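Local structure of cell division protein FtsI/penicillin binding protein 2 (Legionella pneumophila subsp. pneumophila ATCC 43290, 4ZTK) at residues Q26-Q31 with A58-S63; F158-N163 with E190-S195. The protein probably acts as a D,D-transpeptidase that cross-links peptidoglycan during cell division, as other penicillin-binding proteins of the FtsI type do. All blocks are in the same frame, centred on the assembly; numbering follows the deposited sequence.

Interaction 1: residues Q26-Q31 with A58-S63; sequences QIVEKQ and AFAESS
V28 on the helix meets A58 and A60 on the strand through one methyl group, CG2. V28 CG2 lies 4.0 Å from A58 CB and 3.8 Å from A60 CB. The two alanines are two residues apart, and both send CB to the helix side of the sheet. The valine methyl therefore touches both, and F59, between them, turns its ring to the other face of the strand. The valine torsion explains which branch does the work. CG1 stands anti to the carbonyl carbon (chi1 -63°), and CG2 is held between the backbone N and the carbonyl carbon, on the strand side.

E29 adds the second touch. Its CG comes within 3.8 Å of A60 CB, so A60 CB is met by V28 CG2 and E29 CG together. Only the aliphatic part of E29 is used here. Beyond CG the chain is extended, and OE2 accepts a hydrogen bond from NE2 of Q25, one turn back. NE2 of Q25 also bonds to the backbone O of F59, which gives helix and strand a polar link beside the methyl contacts.

No hydrogen bond joins the two segments themselves. The contact is small and apolar, and short alanine side chains let the helix lie close. The local axes approach to 7.4 Å and run nearly parallel, at 19°.

This is a helix laid on an edge strand of the antiparallel sheet of the transpeptidase domain. Strand 56-63 is outermost, and A58 and A60 make backbone hydrogen bonds to I48 and I46 of strand 43-49. V28 also touches both of those isoleucines. I27 turns instead to V306 of helix 295-310, which packs beside helix 22-38.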
ATOM      1  N   GLN A  26      -2.221   9.087 -18.815  1.00 37.94           N
ATOM      2  CA  GLN A  26      -3.540   9.579 -19.180  1.00 38.07           C
ATOM      3  C   GLN A  26      -4.643   8.815 -18.449  1.00 37.31           C
ATOM      4  O   GLN A  26      -5.634   9.401 -18.020  1.00 46.47           O
ATOM      5  CB  GLN A  26      -3.724   9.497 -20.694  1.00 44.67           C
ATOM      6  CG  GLN A  26      -5.004  10.116 -21.186  1.00 55.10           C
ATOM      7  CD  GLN A  26      -4.909  10.569 -22.628  1.00 61.97           C
ATOM      8  OE1 GLN A  26      -4.047  11.377 -22.986  1.00 64.40           O
ATOM      9  NE2 GLN A  26      -5.794  10.048 -23.466  1.00 63.90           N
ATOM     10  N   ILE A  27      -4.459   7.508 -18.303  1.00 36.19           N
ATOM     11  CA  ILE A  27      -5.383   6.683 -17.528  1.00 35.44           C
ATOM     12  C   ILE A  27      -5.522   7.169 -16.083  1.00 33.06           C
ATOM     13  O   ILE A  27      -6.631   7.402 -15.604  1.00 41.06           O
ATOM     14  CB  ILE A  27      -4.949   5.207 -17.520  1.00 35.21           C
ATOM     15  CG1 ILE A  27      -5.121   4.601 -18.915  1.00 41.98           C
ATOM     16  CG2 ILE A  27      -5.746   4.415 -16.478  1.00 30.56           C
ATOM     17  CD1 ILE A  27      -4.611   3.174 -19.035  1.00 40.83           C
ATOM     18  N   VAL A  28      -4.403   7.339 -15.389  1.00 30.10           N
ATOM     19  CA  VAL A  28      -4.477   7.710 -13.977  1.00 33.33           C
ATOM     20  C   VAL A  28      -4.966   9.148 -13.811  1.00 34.07           C
ATOM     21  O   VAL A  28      -5.620   9.484 -12.824  1.00 33.05           O
ATOM     22  CB  VAL A  28      -3.140   7.476 -13.238  1.00 32.04           C
ATOM     23  CG1 VAL A  28      -2.801   5.997 -13.241  1.00 30.50           C
ATOM     24  CG2 VAL A  28      -2.006   8.291 -13.866  1.00 32.91           C
ATOM     25  N   GLU A  29      -4.663   9.986 -14.796  1.00 28.56           N
ATOM     26  CA  GLU A  29      -5.143  11.363 -14.803  1.00 42.13           C
ATOM     27  C   GLU A  29      -6.665  11.447 -14.838  1.00 35.33           C
ATOM     28  O   GLU A  29      -7.248  12.211 -14.086  1.00 39.91           O
ATOM     29  CB  GLU A  29      -4.531  12.150 -15.964  1.00 43.08           C
ATOM     30  CG  GLU A  29      -3.143  12.690 -15.665  1.00 44.15           C
ATOM     31  CD  GLU A  29      -2.468  13.276 -16.890  1.00 53.13           C
ATOM     32  OE1 GLU A  29      -2.943  13.007 -18.013  1.00 55.45           O
ATOM     33  OE2 GLU A  29      -1.464  14.003 -16.731  1.00 55.27           O
ATOM     34  N   LYS A  30      -7.304  10.656 -15.697  1.00 32.99           N
ATOM     35  CA  LYS A  30      -8.766  10.615 -15.756  1.00 35.88           C
ATOM     36  C   LYS A  30      -9.373  10.041 -14.478  1.00 31.31           C
ATOM     37  O   LYS A  30     -10.400  10.523 -13.996  1.00 35.12           O
ATOM     38  CB  LYS A  30      -9.246   9.771 -16.939  1.00 36.02           C
ATOM     39  CG  LYS A  30      -8.802  10.273 -18.288  1.00 48.21           C
ATOM     40  CD  LYS A  30      -9.395   9.445 -19.419  1.00 61.96           C
ATOM     41  CE  LYS A  30      -8.898   8.008 -19.382  1.00 66.96           C
ATOM     42  NZ  LYS A  30      -9.441   7.214 -20.520  1.00 68.42           N
ATOM     43  N   GLN A  31      -8.750   8.997 -13.946  1.00 31.38           N
ATOM     44  CA  GLN A  31      -9.326   8.264 -12.823  1.00 33.35           C
ATOM     45  C   GLN A  31      -9.241   9.006 -11.491  1.00 27.85           C
ATOM     46  O   GLN A  31     -10.220   9.046 -10.745  1.00 34.42           O
ATOM     47  CB  GLN A  31      -8.696   6.873 -12.696  1.00 34.63           C
ATOM     48  CG  GLN A  31      -8.979   5.936 -13.865  1.00 36.60           C
ATOM     49  CD  GLN A  31     -10.438   5.518 -13.958  1.00 38.54           C
ATOM     50  OE1 GLN A  31     -11.235   5.776 -13.052  1.00 37.33           O
ATOM     51  NE2 GLN A  31     -10.794   4.863 -15.058  1.00 33.90           N
ATOM     52  N   ALA A  58       3.788   6.123 -13.972  1.00 34.29           N
ATOM     53  CA  ALA A  58       2.695   7.087 -14.002  1.00 35.16           C
ATOM     54  C   ALA A  58       2.442   7.635 -12.605  1.00 32.56           C
ATOM     55  O   ALA A  58       2.585   6.923 -11.606  1.00 30.99           O
ATOM     56  CB  ALA A  58       1.433   6.460 -14.572  1.00 40.58           C
ATOM     57  N   PHE A  59       2.062   8.905 -12.548  1.00 32.99           N
ATOM     58  CA  PHE A  59       1.834   9.595 -11.289  1.00 35.53           C
ATOM     59  C   PHE A  59       0.894  10.759 -11.562  1.00 36.73           C
ATOM     60  O   PHE A  59       1.212  11.639 -12.355  1.00 41.85           O
ATOM     61  CB  PHE A  59       3.165  10.117 -10.739  1.00 35.59           C
ATOM     62  CG  PHE A  59       3.080  10.674  -9.343  1.00 39.47           C
ATOM     63  CD1 PHE A  59       2.532  11.926  -9.106  1.00 42.02           C
ATOM     64  CD2 PHE A  59       3.574   9.954  -8.270  1.00 35.44           C
ATOM     65  CE1 PHE A  59       2.459  12.435  -7.824  1.00 41.15           C
ATOM     66  CE2 PHE A  59       3.506  10.461  -6.983  1.00 43.27           C
ATOM     67  CZ  PHE A  59       2.947  11.703  -6.761  1.00 43.94           C
ATOM     68  N   ALA A  60      -0.267  10.766 -10.918  1.00 34.73           N
ATOM     69  CA  ALA A  60      -1.183  11.894 -11.053  1.00 34.13           C
ATOM     70  C   ALA A  60      -1.878  12.209  -9.739  1.00 36.39           C
ATOM     71  O   ALA A  60      -2.198  11.307  -8.960  1.00 37.12           O
ATOM     72  CB  ALA A  60      -2.210  11.631 -12.141  1.00 32.49           C
ATOM     73  N   GLU A  61      -2.106  13.493  -9.499  1.00 29.35           N
ATOM     74  CA  GLU A  61      -2.830  13.925  -8.310  1.00 33.40           C
ATOM     75  C   GLU A  61      -3.846  15.008  -8.653  1.00 30.44           C
ATOM     76  O   GLU A  61      -3.710  15.707  -9.655  1.00 36.52           O
ATOM     77  CB  GLU A  61      -1.861  14.418  -7.227  1.00 35.63           C
ATOM     78  CG  GLU A  61      -1.052  15.647  -7.616  1.00 42.25           C
ATOM     79  CD  GLU A  61       0.001  16.014  -6.578  1.00 47.97           C
ATOM     80  OE1 GLU A  61       1.085  16.498  -6.974  1.00 57.20           O
ATOM     81  OE2 GLU A  61      -0.253  15.825  -5.370  1.00 38.88           O
ATOM     82  N   SER A  62      -4.867  15.131  -7.815  1.00 34.79           N
ATOM     83  CA  SER A  62      -5.892  16.150  -7.975  1.00 37.53           C
ATOM     84  C   SER A  62      -6.257  16.682  -6.599  1.00 45.72           C
ATOM     85  O   SER A  62      -6.448  15.901  -5.664  1.00 36.93           O
ATOM     86  CB  SER A  62      -7.130  15.558  -8.649  1.00 37.86           C
ATOM     87  OG  SER A  62      -8.111  16.553  -8.892  1.00 39.23           O
ATOM     88  N   SER A  63      -6.335  18.006  -6.472  1.00 51.07           N
ATOM     89  CA  SER A  63      -6.662  18.647  -5.196  1.00 64.24           C
ATOM     90  C   SER A  63      -7.738  19.702  -5.393  1.00 69.47           C
ATOM     91  O   SER A  63      -7.681  20.473  -6.348  1.00 64.18           O
ATOM     92  CB  SER A  63      -5.421  19.295  -4.582  1.00 67.07           C
ATOM     93  OG  SER A  63      -4.445  18.321  -4.254  1.00 80.16           O
TER

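Interaction 2: residues F158-N163 with E190-S195; sequences FGFDMN and ESLIKS
S195 turns OG anti to its carbonyl carbon (chi1 -64°), where it meets the backbone O of F158. F160 has CG anti to its own carbonyl carbon (chi1 -68°), and its ring reaches back to the same serine. S195 OG donates to F158 O at 2.7 Å. The donor is tilted 31° from the carbonyl plane. OG also sits over one face of the F160 ring, offset toward the rim, 3.6 Å from F160 CE2. This buried hydroxyl thus meets both a carbonyl and an aromatic face. L192 CD1 comes to the edge of the same ring, 3.9 Å from F160 CE1.

G159 ends helix 148-157 in a Schellman motif. Its positive phi suits glycine: with no side chain it avoids crowding the F158 carbonyl O, and S195 OG can come close on that side. A water adds a link: it donates to S191 O at 2.6 Å and, weakly, to G159 O. Farther on, D161 OD1 accepts from N163 N in an Asx turn.

The contact joins the loop after helix 148-157 to helix 189-200. F158 and F160 each pack edge-to-face with F85 of helix 83-92. F158 also touches I198 and L199 farther along helix 189-200. L192 reaches L277 of strand 274-281, so the helix lies between the loop and the central sheet.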
ATOM      1  N   PHE A 158      13.080  -3.714   2.973  1.00 30.33           N
ATOM      2  CA  PHE A 158      11.956  -3.476   2.069  1.00 27.83           C
ATOM      3  C   PHE A 158      11.828  -2.009   1.649  1.00 37.15           C
ATOM      4  O   PHE A 158      10.945  -1.660   0.860  1.00 28.49           O
ATOM      5  CB  PHE A 158      10.634  -3.926   2.701  1.00 32.64           C
ATOM      6  CG  PHE A 158      10.317  -5.379   2.478  1.00 29.76           C
ATOM      7  CD1 PHE A 158      10.022  -5.850   1.210  1.00 27.64           C
ATOM      8  CD2 PHE A 158      10.291  -6.268   3.545  1.00 34.48           C
ATOM      9  CE1 PHE A 158       9.718  -7.186   1.000  1.00 33.58           C
ATOM     10  CE2 PHE A 158       9.988  -7.609   3.346  1.00 36.07           C
ATOM     11  CZ  PHE A 158       9.704  -8.069   2.070  1.00 33.66           C
ATOM     12  N   GLY A 159      12.690  -1.152   2.193  1.00 31.68           N
ATOM     13  CA  GLY A 159      12.689   0.252   1.826  1.00 30.43           C
ATOM     14  C   GLY A 159      11.979   1.150   2.823  1.00 39.47           C
ATOM     15  O   GLY A 159      11.727   2.319   2.535  1.00 40.30           O
ATOM     16  N   PHE A 160      11.650   0.613   3.995  1.00 29.24           N
ATOM     17  CA  PHE A 160      10.993   1.409   5.025  1.00 29.46           C
ATOM     18  C   PHE A 160      11.989   2.077   5.975  1.00 33.74           C
ATOM     19  O   PHE A 160      12.987   1.480   6.379  1.00 33.64           O
ATOM     20  CB  PHE A 160       9.994   0.563   5.825  1.00 26.99           C
ATOM     21  CG  PHE A 160       8.806   0.126   5.030  1.00 27.30           C
ATOM     22  CD1 PHE A 160       7.731   0.981   4.844  1.00 28.74           C
ATOM     23  CD2 PHE A 160       8.764  -1.134   4.455  1.00 24.59           C
ATOM     24  CE1 PHE A 160       6.627   0.584   4.102  1.00 32.56           C
ATOM     25  CE2 PHE A 160       7.662  -1.540   3.710  1.00 26.10           C
ATOM     26  CZ  PHE A 160       6.593  -0.679   3.532  1.00 27.02           C
ATOM     27  N   ASP A 161      11.694   3.322   6.331  1.00 30.40           N
ATOM     28  CA  ASP A 161      12.460   4.054   7.330  1.00 31.98           C
ATOM     29  C   ASP A 161      12.092   3.557   8.727  1.00 34.17           C
ATOM     30  O   ASP A 161      11.030   3.882   9.246  1.00 35.59           O
ATOM     31  CB  ASP A 161      12.151   5.547   7.207  1.00 32.65           C
ATOM     32  CG  ASP A 161      12.908   6.405   8.214  1.00 37.65           C
ATOM     33  OD1 ASP A 161      13.588   5.877   9.124  1.00 40.47           O
ATOM     34  OD2 ASP A 161      12.808   7.640   8.086  1.00 40.28           O
HETATM   35  N   MSE A 162      12.978   2.781   9.336  1.00 36.20           N
HETATM   36  CA  MSE A 162      12.757   2.303  10.694  1.00 30.14           C
HETATM   37  C   MSE A 162      13.686   3.032  11.658  1.00 40.54           C
HETATM   38  O   MSE A 162      14.046   2.506  12.714  1.00 44.62           O
HETATM   39  CB  MSE A 162      12.986   0.795  10.763  1.00 30.48           C
HETATM   40  CG  MSE A 162      12.203   0.026   9.713  1.00 28.38           C
HETATM   41 SE   MSE A 162      10.270   0.223   9.930  0.65 39.52          SE
HETATM   42  CE  MSE A 162      10.047  -0.917  11.500  1.00 27.78           C
ATOM     43  N   ASN A 163      14.067   4.252  11.289  1.00 42.70           N
ATOM     44  CA  ASN A 163      15.009   5.030  12.091  1.00 48.98           C
ATOM     45  C   ASN A 163      14.477   6.382  12.558  1.00 47.64           C
ATOM     46  O   ASN A 163      14.616   6.724  13.726  1.00 49.68           O
ATOM     47  CB  ASN A 163      16.330   5.213  11.342  1.00 60.42           C
ATOM     48  CG  ASN A 163      17.237   4.002  11.455  1.00 74.65           C
ATOM     49  OD1 ASN A 163      17.065   3.013  10.740  1.00 75.46           O
ATOM     50  ND2 ASN A 163      18.212   4.075  12.357  1.00 81.00           N
ATOM     51  N   GLU A 190       6.164   7.418  -3.517  1.00 29.36           N
ATOM     52  CA  GLU A 190       7.275   6.755  -4.197  1.00 31.05           C
ATOM     53  C   GLU A 190       7.902   5.609  -3.396  1.00 34.61           C
ATOM     54  O   GLU A 190       8.157   4.535  -3.938  1.00 33.12           O
ATOM     55  CB  GLU A 190       8.355   7.773  -4.574  1.00 34.57           C
ATOM     56  CG  GLU A 190       9.503   7.183  -5.387  1.00 39.74           C
ATOM     57  CD  GLU A 190      10.484   8.237  -5.886  1.00 58.47           C
ATOM     58  OE1 GLU A 190      11.031   8.066  -6.998  1.00 62.19           O
ATOM     59  OE2 GLU A 190      10.712   9.232  -5.166  1.00 61.33           O
ATOM     60  N   SER A 191       8.165   5.831  -2.113  1.00 33.47           N
ATOM     61  CA  SER A 191       8.840   4.803  -1.327  1.00 30.34           C
ATOM     62  C   SER A 191       7.896   3.637  -1.061  1.00 25.85           C
ATOM     63  O   SER A 191       8.304   2.477  -1.094  1.00 30.26           O
ATOM     64  CB  SER A 191       9.395   5.371  -0.016  1.00 30.05           C
ATOM     65  OG  SER A 191       8.369   5.565   0.945  1.00 29.92           O
ATOM     66  N   LEU A 192       6.625   3.944  -0.823  1.00 26.39           N
ATOM     67  CA  LEU A 192       5.648   2.905  -0.512  1.00 23.99           C
ATOM     68  C   LEU A 192       5.384   1.983  -1.704  1.00 33.95           C
ATOM     69  O   LEU A 192       5.354   0.759  -1.556  1.00 29.21           O
ATOM     70  CB  LEU A 192       4.341   3.512   0.009  1.00 25.75           C
ATOM     71  CG  LEU A 192       3.292   2.502   0.491  1.00 27.75           C
ATOM     72  CD1 LEU A 192       3.860   1.568   1.573  1.00 25.81           C
ATOM     73  CD2 LEU A 192       2.031   3.209   0.994  1.00 24.31           C
ATOM     74  N   ILE A 193       5.206   2.564  -2.888  1.00 30.57           N
ATOM     75  CA  ILE A 193       4.937   1.748  -4.065  1.00 27.69           C
ATOM     76  C   ILE A 193       6.175   0.935  -4.457  1.00 26.37           C
ATOM     77  O   ILE A 193       6.063  -0.172  -4.994  1.00 24.87           O
ATOM     78  CB  ILE A 193       4.388   2.586  -5.258  1.00 26.73           C
ATOM     79  CG1 ILE A 193       3.761   1.670  -6.317  1.00 30.22           C
ATOM     80  CG2 ILE A 193       5.476   3.471  -5.862  1.00 23.46           C
ATOM     81  CD1 ILE A 193       3.089   2.415  -7.472  1.00 28.38           C
ATOM     82  N   LYS A 194       7.358   1.468  -4.164  1.00 23.21           N
ATOM     83  CA  LYS A 194       8.586   0.732  -4.445  1.00 28.73           C
ATOM     84  C   LYS A 194       8.712  -0.484  -3.527  1.00 31.99           C
ATOM     85  O   LYS A 194       9.209  -1.534  -3.939  1.00 33.47           O
ATOM     86  CB  LYS A 194       9.817   1.642  -4.340  1.00 31.80           C
ATOM     87  CG  LYS A 194      10.011   2.551  -5.555  1.00 34.15           C
ATOM     88  CD  LYS A 194      11.213   3.471  -5.387  1.00 37.31           C
ATOM     89  CE  LYS A 194      11.407   4.363  -6.607  1.00 42.66           C
ATOM     90  NZ  LYS A 194      11.909   3.615  -7.798  1.00 44.57           N
ATOM     91  N   SER A 195       8.248  -0.342  -2.289  1.00 25.29           N
ATOM     92  CA  SER A 195       8.220  -1.467  -1.365  1.00 26.29           C
ATOM     93  C   SER A 195       7.278  -2.556  -1.875  1.00 28.39           C
ATOM     94  O   SER A 195       7.607  -3.742  -1.838  1.00 24.35           O
ATOM     95  CB  SER A 195       7.811  -1.007   0.035  1.00 24.62           C
ATOM     96  OG  SER A 195       8.779  -0.106   0.553  1.00 31.45           O
TER
HETATM   97  O   HOH W   1      10.875   2.087  -0.658  1.00 31.94           O

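How the interactions relate
From the N terminus, helix 22-38 comes first, then strands 43-49 and 56-63. Interaction 1 closes this loop by setting the helix against the second strand, at the outer edge of the five-stranded sheet. The chain then passes through the helical region, where interaction 2 closes a second loop from the end of helix 148-157, past helix 172-181, to helix 189-200. The loops follow in series and neither nest nor cross. The centres of interactions 1 and 2 are about 22 Å apart, and the nearest atoms of interactions 1 and 2 about 5 Å, without touching. Interaction 1 belongs to the sheet and its flanking helices. Interaction 2 joins parts of the helical region, and its helix 189-200 meets the sheet at strand 274-281.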